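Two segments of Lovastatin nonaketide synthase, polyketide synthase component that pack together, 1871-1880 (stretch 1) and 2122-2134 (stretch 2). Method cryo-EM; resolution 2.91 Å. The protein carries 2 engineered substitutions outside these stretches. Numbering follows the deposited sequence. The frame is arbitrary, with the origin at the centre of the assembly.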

ATOM      1  N   ILE A1871      41.354  21.251 -37.521  1.00117.71           N
ATOM      2  CA  ILE A1871      40.796  20.209 -38.370  1.00117.71           C
ATOM      3  C   ILE A1871      39.338  20.558 -38.630  1.00117.71           C
ATOM      4  O   ILE A1871      38.527  20.605 -37.702  1.00117.71           O
ATOM      5  CB  ILE A1871      40.925  18.824 -37.724  1.00117.71           C
ATOM      6  CG1 ILE A1871      42.380  18.548 -37.345  1.00117.71           C
ATOM      7  CG2 ILE A1871      40.408  17.753 -38.672  1.00117.71           C
ATOM      8  CD1 ILE A1871      42.577  17.258 -36.588  1.00117.71           C
ATOM      9  N   TYR A1872      39.005  20.804 -39.892  1.00116.66           N
ATOM     10  CA  TYR A1872      37.620  20.997 -40.308  1.00116.66           C
ATOM     11  C   TYR A1872      37.027  19.615 -40.541  1.00116.66           C
ATOM     12  O   TYR A1872      37.298  18.971 -41.557  1.00116.66           O
ATOM     13  CB  TYR A1872      37.551  21.863 -41.558  1.00116.66           C
ATOM     14  CG  TYR A1872      38.237  23.202 -41.404  1.00116.66           C
ATOM     15  CD1 TYR A1872      39.607  23.326 -41.578  1.00116.66           C
ATOM     16  CD2 TYR A1872      37.513  24.342 -41.083  1.00116.66           C
ATOM     17  CE1 TYR A1872      40.238  24.545 -41.438  1.00116.66           C
ATOM     18  CE2 TYR A1872      38.135  25.565 -40.942  1.00116.66           C
ATOM     19  CZ  TYR A1872      39.499  25.662 -41.120  1.00116.66           C
ATOM     20  OH  TYR A1872      40.126  26.879 -40.980  1.00116.66           O
ATOM     21  N   VAL A1873      36.222  19.156 -39.593  1.00116.19           N
ATOM     22  CA  VAL A1873      35.802  17.761 -39.547  1.00116.19           C
ATOM     23  C   VAL A1873      34.692  17.523 -40.560  1.00116.19           C
ATOM     24  O   VAL A1873      33.681  18.236 -40.575  1.00116.19           O
ATOM     25  CB  VAL A1873      35.346  17.382 -38.131  1.00116.19           C
ATOM     26  CG1 VAL A1873      34.962  15.919 -38.072  1.00116.19           C
ATOM     27  CG2 VAL A1873      36.442  17.682 -37.126  1.00116.19           C
ATOM     28  N   HIS A1874      34.881  16.516 -41.411  1.00117.16           N
ATOM     29  CA  HIS A1874      33.831  16.024 -42.290  1.00117.16           C
ATOM     30  C   HIS A1874      33.067  14.877 -41.647  1.00117.16           C
ATOM     31  O   HIS A1874      31.839  14.808 -41.755  1.00117.16           O
ATOM     32  CB  HIS A1874      34.428  15.554 -43.618  1.00117.16           C
ATOM     33  CG  HIS A1874      35.014  16.654 -44.445  1.00117.16           C
ATOM     34  ND1 HIS A1874      35.791  17.658 -43.908  1.00117.16           N
ATOM     35  CD2 HIS A1874      34.944  16.903 -45.773  1.00117.16           C
ATOM     36  CE1 HIS A1874      36.165  18.483 -44.868  1.00117.16           C
ATOM     37  NE2 HIS A1874      35.665  18.048 -46.010  1.00117.16           N
ATOM     38  N   PHE A1875      33.784  13.976 -40.977  1.00120.52           N
ATOM     39  CA  PHE A1875      33.185  12.830 -40.314  1.00120.52           C
ATOM     40  C   PHE A1875      33.833  12.648 -38.950  1.00120.52           C
ATOM     41  O   PHE A1875      35.009  12.965 -38.758  1.00120.52           O
ATOM     42  CB  PHE A1875      33.343  11.556 -41.148  1.00120.52           C
ATOM     43  CG  PHE A1875      32.779  11.668 -42.533  1.00120.52           C
ATOM     44  CD1 PHE A1875      31.454  11.364 -42.782  1.00120.52           C
ATOM     45  CD2 PHE A1875      33.574  12.083 -43.586  1.00120.52           C
ATOM     46  CE1 PHE A1875      30.931  11.468 -44.055  1.00120.52           C
ATOM     47  CE2 PHE A1875      33.059  12.190 -44.861  1.00120.52           C
ATOM     48  CZ  PHE A1875      31.735  11.882 -45.097  1.00120.52           C
ATOM     49  N   SER A1876      33.053  12.132 -38.004  1.00118.11           N
ATOM     50  CA  SER A1876      33.556  11.952 -36.648  1.00118.11           C
ATOM     51  C   SER A1876      32.828  10.803 -35.969  1.00118.11           C
ATOM     52  O   SER A1876      31.780  10.351 -36.434  1.00118.11           O
ATOM     53  CB  SER A1876      33.396  13.226 -35.814  1.00118.11           C
ATOM     54  OG  SER A1876      32.028  13.523 -35.597  1.00118.11           O
ATOM     55  N   CYS A1877      33.405  10.334 -34.871  1.00119.71           N
ATOM     56  CA  CYS A1877      32.752   9.328 -34.043  1.00119.71           C
ATOM     57  C   CYS A1877      31.987  10.012 -32.914  1.00119.71           C
ATOM     58  O   CYS A1877      32.579  10.791 -32.159  1.00119.71           O
ATOM     59  CB  CYS A1877      33.774   8.357 -33.466  1.00119.71           C
ATOM     60  SG  CYS A1877      33.051   7.092 -32.402  1.00119.71           S
ATOM     61  N   PRO A1878      30.684   9.757 -32.765  1.00117.66           N
ATOM     62  CA  PRO A1878      29.922  10.471 -31.725  1.00117.66           C
ATOM     63  C   PRO A1878      30.479  10.282 -30.328  1.00117.66           C
ATOM     64  O   PRO A1878      30.461  11.227 -29.529  1.00117.66           O
ATOM     65  CB  PRO A1878      28.511   9.878 -31.842  1.00117.66           C
ATOM     66  CG  PRO A1878      28.469   9.163 -33.142  1.00117.66           C
ATOM     67  CD  PRO A1878      29.862   8.758 -33.468  1.00117.66           C
ATOM     68  N   HIS A1879      30.971   9.091 -30.009  1.00117.84           N
ATOM     69  CA  HIS A1879      31.424   8.755 -28.668  1.00117.84           C
ATOM     70  C   HIS A1879      32.938   8.875 -28.575  1.00117.84           C
ATOM     71  O   HIS A1879      33.663   8.483 -29.494  1.00117.84           O
ATOM     72  CB  HIS A1879      30.992   7.337 -28.300  1.00117.84           C
ATOM     73  CG  HIS A1879      29.644   6.964 -28.833  1.00117.84           C
ATOM     74  ND1 HIS A1879      28.470   7.377 -28.243  1.00117.84           N
ATOM     75  CD2 HIS A1879      29.285   6.222 -29.907  1.00117.84           C
ATOM     76  CE1 HIS A1879      27.445   6.904 -28.929  1.00117.84           C
ATOM     77  NE2 HIS A1879      27.913   6.199 -29.943  1.00117.84           N
ATOM     78  N   ALA A1880      33.410   9.422 -27.458  1.00118.80           N
ATOM     79  CA  ALA A1880      34.841   9.533 -27.216  1.00118.80           C
ATOM     80  C   ALA A1880      35.393   8.188 -26.769  1.00118.80           C
ATOM     81  O   ALA A1880      34.792   7.507 -25.932  1.00118.80           O
ATOM     82  CB  ALA A1880      35.129  10.596 -26.158  1.00118.80           C
ATOM     83  N   ARG A2122      21.714   4.829 -25.181  1.00116.24           N
ATOM     84  CA  ARG A2122      21.862   3.811 -26.211  1.00116.24           C
ATOM     85  C   ARG A2122      22.950   4.232 -27.189  1.00116.24           C
ATOM     86  O   ARG A2122      22.646   4.582 -28.337  1.00116.24           O
ATOM     87  CB  ARG A2122      20.551   3.590 -26.966  1.00116.24           C
ATOM     88  CG  ARG A2122      19.455   2.910 -26.169  1.00116.24           C
ATOM     89  CD  ARG A2122      18.286   2.567 -27.079  1.00116.24           C
ATOM     90  NE  ARG A2122      17.151   2.006 -26.356  1.00116.24           N
ATOM     91  CZ  ARG A2122      16.210   2.725 -25.759  1.00116.24           C
ATOM     92  NH1 ARG A2122      16.256   4.048 -25.740  1.00116.24           N
ATOM     93  NH2 ARG A2122      15.196   2.101 -25.168  1.00116.24           N
ATOM     94  N   PRO A2123      24.218   4.220 -26.785  1.00117.34           N
ATOM     95  CA  PRO A2123      25.280   4.585 -27.725  1.00117.34           C
ATOM     96  C   PRO A2123      25.304   3.625 -28.903  1.00117.34           C
ATOM     97  O   PRO A2123      25.098   2.420 -28.750  1.00117.34           O
ATOM     98  CB  PRO A2123      26.554   4.488 -26.881  1.00117.34           C
ATOM     99  CG  PRO A2123      26.217   3.542 -25.790  1.00117.34           C
ATOM    100  CD  PRO A2123      24.755   3.726 -25.505  1.00117.34           C
ATOM    101  N   ASP A2124      25.548   4.170 -30.088  1.00123.04           N
ATOM    102  CA  ASP A2124      25.617   3.383 -31.313  1.00123.04           C
ATOM    103  C   ASP A2124      27.082   3.357 -31.740  1.00123.04           C
ATOM    104  O   ASP A2124      27.529   4.182 -32.538  1.00123.04           O
ATOM    105  CB  ASP A2124      24.717   3.965 -32.397  1.00123.04           C
ATOM    106  CG  ASP A2124      24.413   2.969 -33.498  1.00123.04           C
ATOM    107  OD1 ASP A2124      25.275   2.108 -33.776  1.00123.04           O
ATOM    108  OD2 ASP A2124      23.315   3.044 -34.085  1.00123.04           O
ATOM    109  N   LEU A2125      27.827   2.402 -31.195  1.00120.38           N
ATOM    110  CA  LEU A2125      29.236   2.281 -31.527  1.00120.38           C
ATOM    111  C   LEU A2125      29.397   1.913 -32.997  1.00120.38           C
ATOM    112  O   LEU A2125      28.529   1.277 -33.601  1.00120.38           O
ATOM    113  CB  LEU A2125      29.906   1.236 -30.637  1.00120.38           C
ATOM    114  CG  LEU A2125      29.627   1.386 -29.138  1.00120.38           C
ATOM    115  CD1 LEU A2125      30.510   0.453 -28.328  1.00120.38           C
ATOM    116  CD2 LEU A2125      29.813   2.828 -28.692  1.00120.38           C
ATOM    117  N   SER A2126      30.522   2.329 -33.574  1.00123.25           N
ATOM    118  CA  SER A2126      30.791   2.204 -35.003  1.00123.25           C
ATOM    119  C   SER A2126      29.840   3.046 -35.842  1.00123.25           C
ATOM    120  O   SER A2126      29.650   2.771 -37.031  1.00123.25           O
ATOM    121  CB  SER A2126      30.733   0.741 -35.457  1.00123.25           C
ATOM    122  OG  SER A2126      31.657  -0.052 -34.732  1.00123.25           O
ATOM    123  N   THR A2127      29.227   4.061 -35.241  1.00123.73           N
ATOM    124  CA  THR A2127      28.447   5.047 -35.971  1.00123.73           C
ATOM    125  C   THR A2127      29.305   6.274 -36.243  1.00123.73           C
ATOM    126  O   THR A2127      30.190   6.621 -35.456  1.00123.73           O
ATOM    127  CB  THR A2127      27.202   5.450 -35.181  1.00123.73           C
ATOM    128  OG1 THR A2127      26.349   4.312 -35.016  1.00123.73           O
ATOM    129  CG2 THR A2127      26.445   6.554 -35.900  1.00123.73           C
ATOM    130  N   VAL A2128      29.042   6.929 -37.371  1.00123.39           N
ATOM    131  CA  VAL A2128      29.830   8.076 -37.801  1.00123.39           C
ATOM    132  C   VAL A2128      28.898   9.224 -38.161  1.00123.39           C
ATOM    133  O   VAL A2128      27.990   9.070 -38.989  1.00123.39           O
ATOM    134  CB  VAL A2128      30.752   7.726 -38.985  1.00123.39           C
ATOM    135  CG1 VAL A2128      29.958   7.167 -40.140  1.00123.39           C
ATOM    136  CG2 VAL A2128      31.531   8.951 -39.424  1.00123.39           C
ATOM    137  N   ILE A2129      29.137  10.371 -37.535  1.00117.87           N
ATOM    138  CA  ILE A2129      28.464  11.616 -37.873  1.00117.87           C
ATOM    139  C   ILE A2129      29.137  12.226 -39.090  1.00117.87           C
ATOM    140  O   ILE A2129      30.367  12.341 -39.146  1.00117.87           O
ATOM    141  CB  ILE A2129      28.510  12.593 -36.686  1.00117.87           C
ATOM    142  CG1 ILE A2129      27.778  12.017 -35.478  1.00117.87           C
ATOM    143  CG2 ILE A2129      27.912  13.922 -37.090  1.00117.87           C
ATOM    144  CD1 ILE A2129      28.467  12.331 -34.175  1.00117.87           C
ATOM    145  N   SER A2130      28.326  12.627 -40.061  1.00118.95           N
ATOM    146  CA  SER A2130      28.790  13.293 -41.274  1.00118.95           C
ATOM    147  C   SER A2130      28.552  14.787 -41.098  1.00118.95           C
ATOM    148  O   SER A2130      27.422  15.267 -41.221  1.00118.95           O
ATOM    149  CB  SER A2130      28.063  12.753 -42.501  1.00118.95           C
ATOM    150  OG  SER A2130      28.351  13.533 -43.647  1.00118.95           O
ATOM    151  N   TRP A2131      29.617  15.519 -40.805  1.00114.88           N
ATOM    152  CA  TRP A2131      29.504  16.948 -40.563  1.00114.88           C
ATOM    153  C   TRP A2131      29.312  17.690 -41.880  1.00114.88           C
ATOM    154  O   TRP A2131      30.131  17.527 -42.792  1.00114.88           O
ATOM    155  CB  TRP A2131      30.742  17.463 -39.850  1.00114.88           C
ATOM    156  CG  TRP A2131      30.804  17.066 -38.416  1.00114.88           C
ATOM    157  CD1 TRP A2131      31.515  16.036 -37.883  1.00114.88           C
ATOM    158  CD2 TRP A2131      30.120  17.689 -37.325  1.00114.88           C
ATOM    159  NE1 TRP A2131      31.322  15.980 -36.526  1.00114.88           N
ATOM    160  CE2 TRP A2131      30.468  16.986 -36.158  1.00114.88           C
ATOM    161  CE3 TRP A2131      29.248  18.776 -37.222  1.00114.88           C
ATOM    162  CZ2 TRP A2131      29.976  17.333 -34.903  1.00114.88           C
ATOM    163  CZ3 TRP A2131      28.761  19.119 -35.977  1.00114.88           C
ATOM    164  CH2 TRP A2131      29.126  18.399 -34.835  1.00114.88           C
ATOM    165  N   PRO A2132      28.268  18.505 -42.026  1.00113.92           N
ATOM    166  CA  PRO A2132      28.113  19.274 -43.266  1.00113.92           C
ATOM    167  C   PRO A2132      29.290  20.215 -43.474  1.00113.92           C
ATOM    168  O   PRO A2132      29.847  20.764 -42.521  1.00113.92           O
ATOM    169  CB  PRO A2132      26.804  20.039 -43.050  1.00113.92           C
ATOM    170  CG  PRO A2132      26.640  20.104 -41.575  1.00113.92           C
ATOM    171  CD  PRO A2132      27.217  18.831 -41.047  1.00113.92           C
ATOM    172  N   ARG A2133      29.666  20.396 -44.741  1.00115.52           N
ATOM    173  CA  ARG A2133      30.822  21.206 -45.093  1.00115.52           C
ATOM    174  C   ARG A2133      30.476  22.486 -45.835  1.00115.52           C
ATOM    175  O   ARG A2133      31.279  23.424 -45.816  1.00115.52           O
ATOM    176  CB  ARG A2133      31.797  20.389 -45.951  1.00115.52           C
ATOM    177  CG  ARG A2133      32.389  19.183 -45.238  1.00115.52           C
ATOM    178  CD  ARG A2133      32.978  19.574 -43.893  1.00115.52           C
ATOM    179  NE  ARG A2133      33.720  20.826 -43.983  1.00115.52           N
ATOM    180  CZ  ARG A2133      34.084  21.560 -42.941  1.00115.52           C
ATOM    181  NH1 ARG A2133      33.817  21.181 -41.702  1.00115.52           N
ATOM    182  NH2 ARG A2133      34.724  22.706 -43.149  1.00115.52           N
ATOM    183  N   GLU A2134      29.318  22.553 -46.480  1.00116.26           N
ATOM    184  CA  GLU A2134      28.892  23.762 -47.166  1.00116.26           C
ATOM    185  C   GLU A2134      28.081  24.631 -46.215  1.00116.26           C
ATOM    186  O   GLU A2134      27.298  24.123 -45.407  1.00116.26           O
ATOM    187  CB  GLU A2134      28.066  23.421 -48.406  1.00116.26           C
ATOM    188  CG  GLU A2134      28.787  22.520 -49.396  1.00116.26           C
ATOM    189  CD  GLU A2134      30.060  23.145 -49.937  1.00116.26           C
ATOM    190  OE1 GLU A2134      30.230  24.374 -49.795  1.00116.26           O
ATOM    191  OE2 GLU A2134      30.892  22.405 -50.502  1.00116.26           O
TER

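In a short antiparallel pairing, side chains can add hydrogen bonds and packing to those of the backbone, and this contact in the lovastatin nonaketide synthase, between segments whose touching residues are at least 244 apart in sequence, illustrates the principle. The backbone supplies the register. S1876 and I2129 form a hydrogen-bonded pair, with S1876 N donating to I2129 O and I2129 N to S1876 O, both at 2.9 Å. F1875 and S2130 make the adjoining non-hydrogen-bonded pair, and beyond it W2131 N donates to H1874 O at a short 2.5 Å. The carbonyls of the S1876 and I2129 pair also receive CA-H...O contacts: F1875 CA lies 3.1 Å from I2129 O, and V2128 CA lies 3.3 Å from S1876 O.

Side-chain hydrogen bonds reinforce the ladder and reach past its ends. The indole W2131 NE1 donates to S1876 OG at 2.7 Å; the hydroxyl meets the ring at its edge, near its plane, where the N-H points. With its backbone N also engaged, W2131 is tied to the other segment twice. Farther along, R2133 NH1 donates to V1873 O at 3.2 Å. Near the other end the link loosens: H1879 NE2 makes only a weak bond to D2124 O, at 3.3 Å.

Ring and apolar packing completes the contact. R2133 CD sits 3.4 Å from the centroid of the H1874 imidazole, almost on the ring normal, a CH-pi contact over the face. That ring is itself anchored within its own segment, as H1874 ND1 donates to Y1872 O at 3.1 Å. Apolar contacts are spread along the pairing: V1873 CG1 approaches W2131 CD1 at 3.5 Å, F1875 CB meets V2128 CG2 at 3.6 Å, and P1878 CG reaches I2129 CD1 at 3.3 Å. Together the segments bury 796 Å², counting both sides.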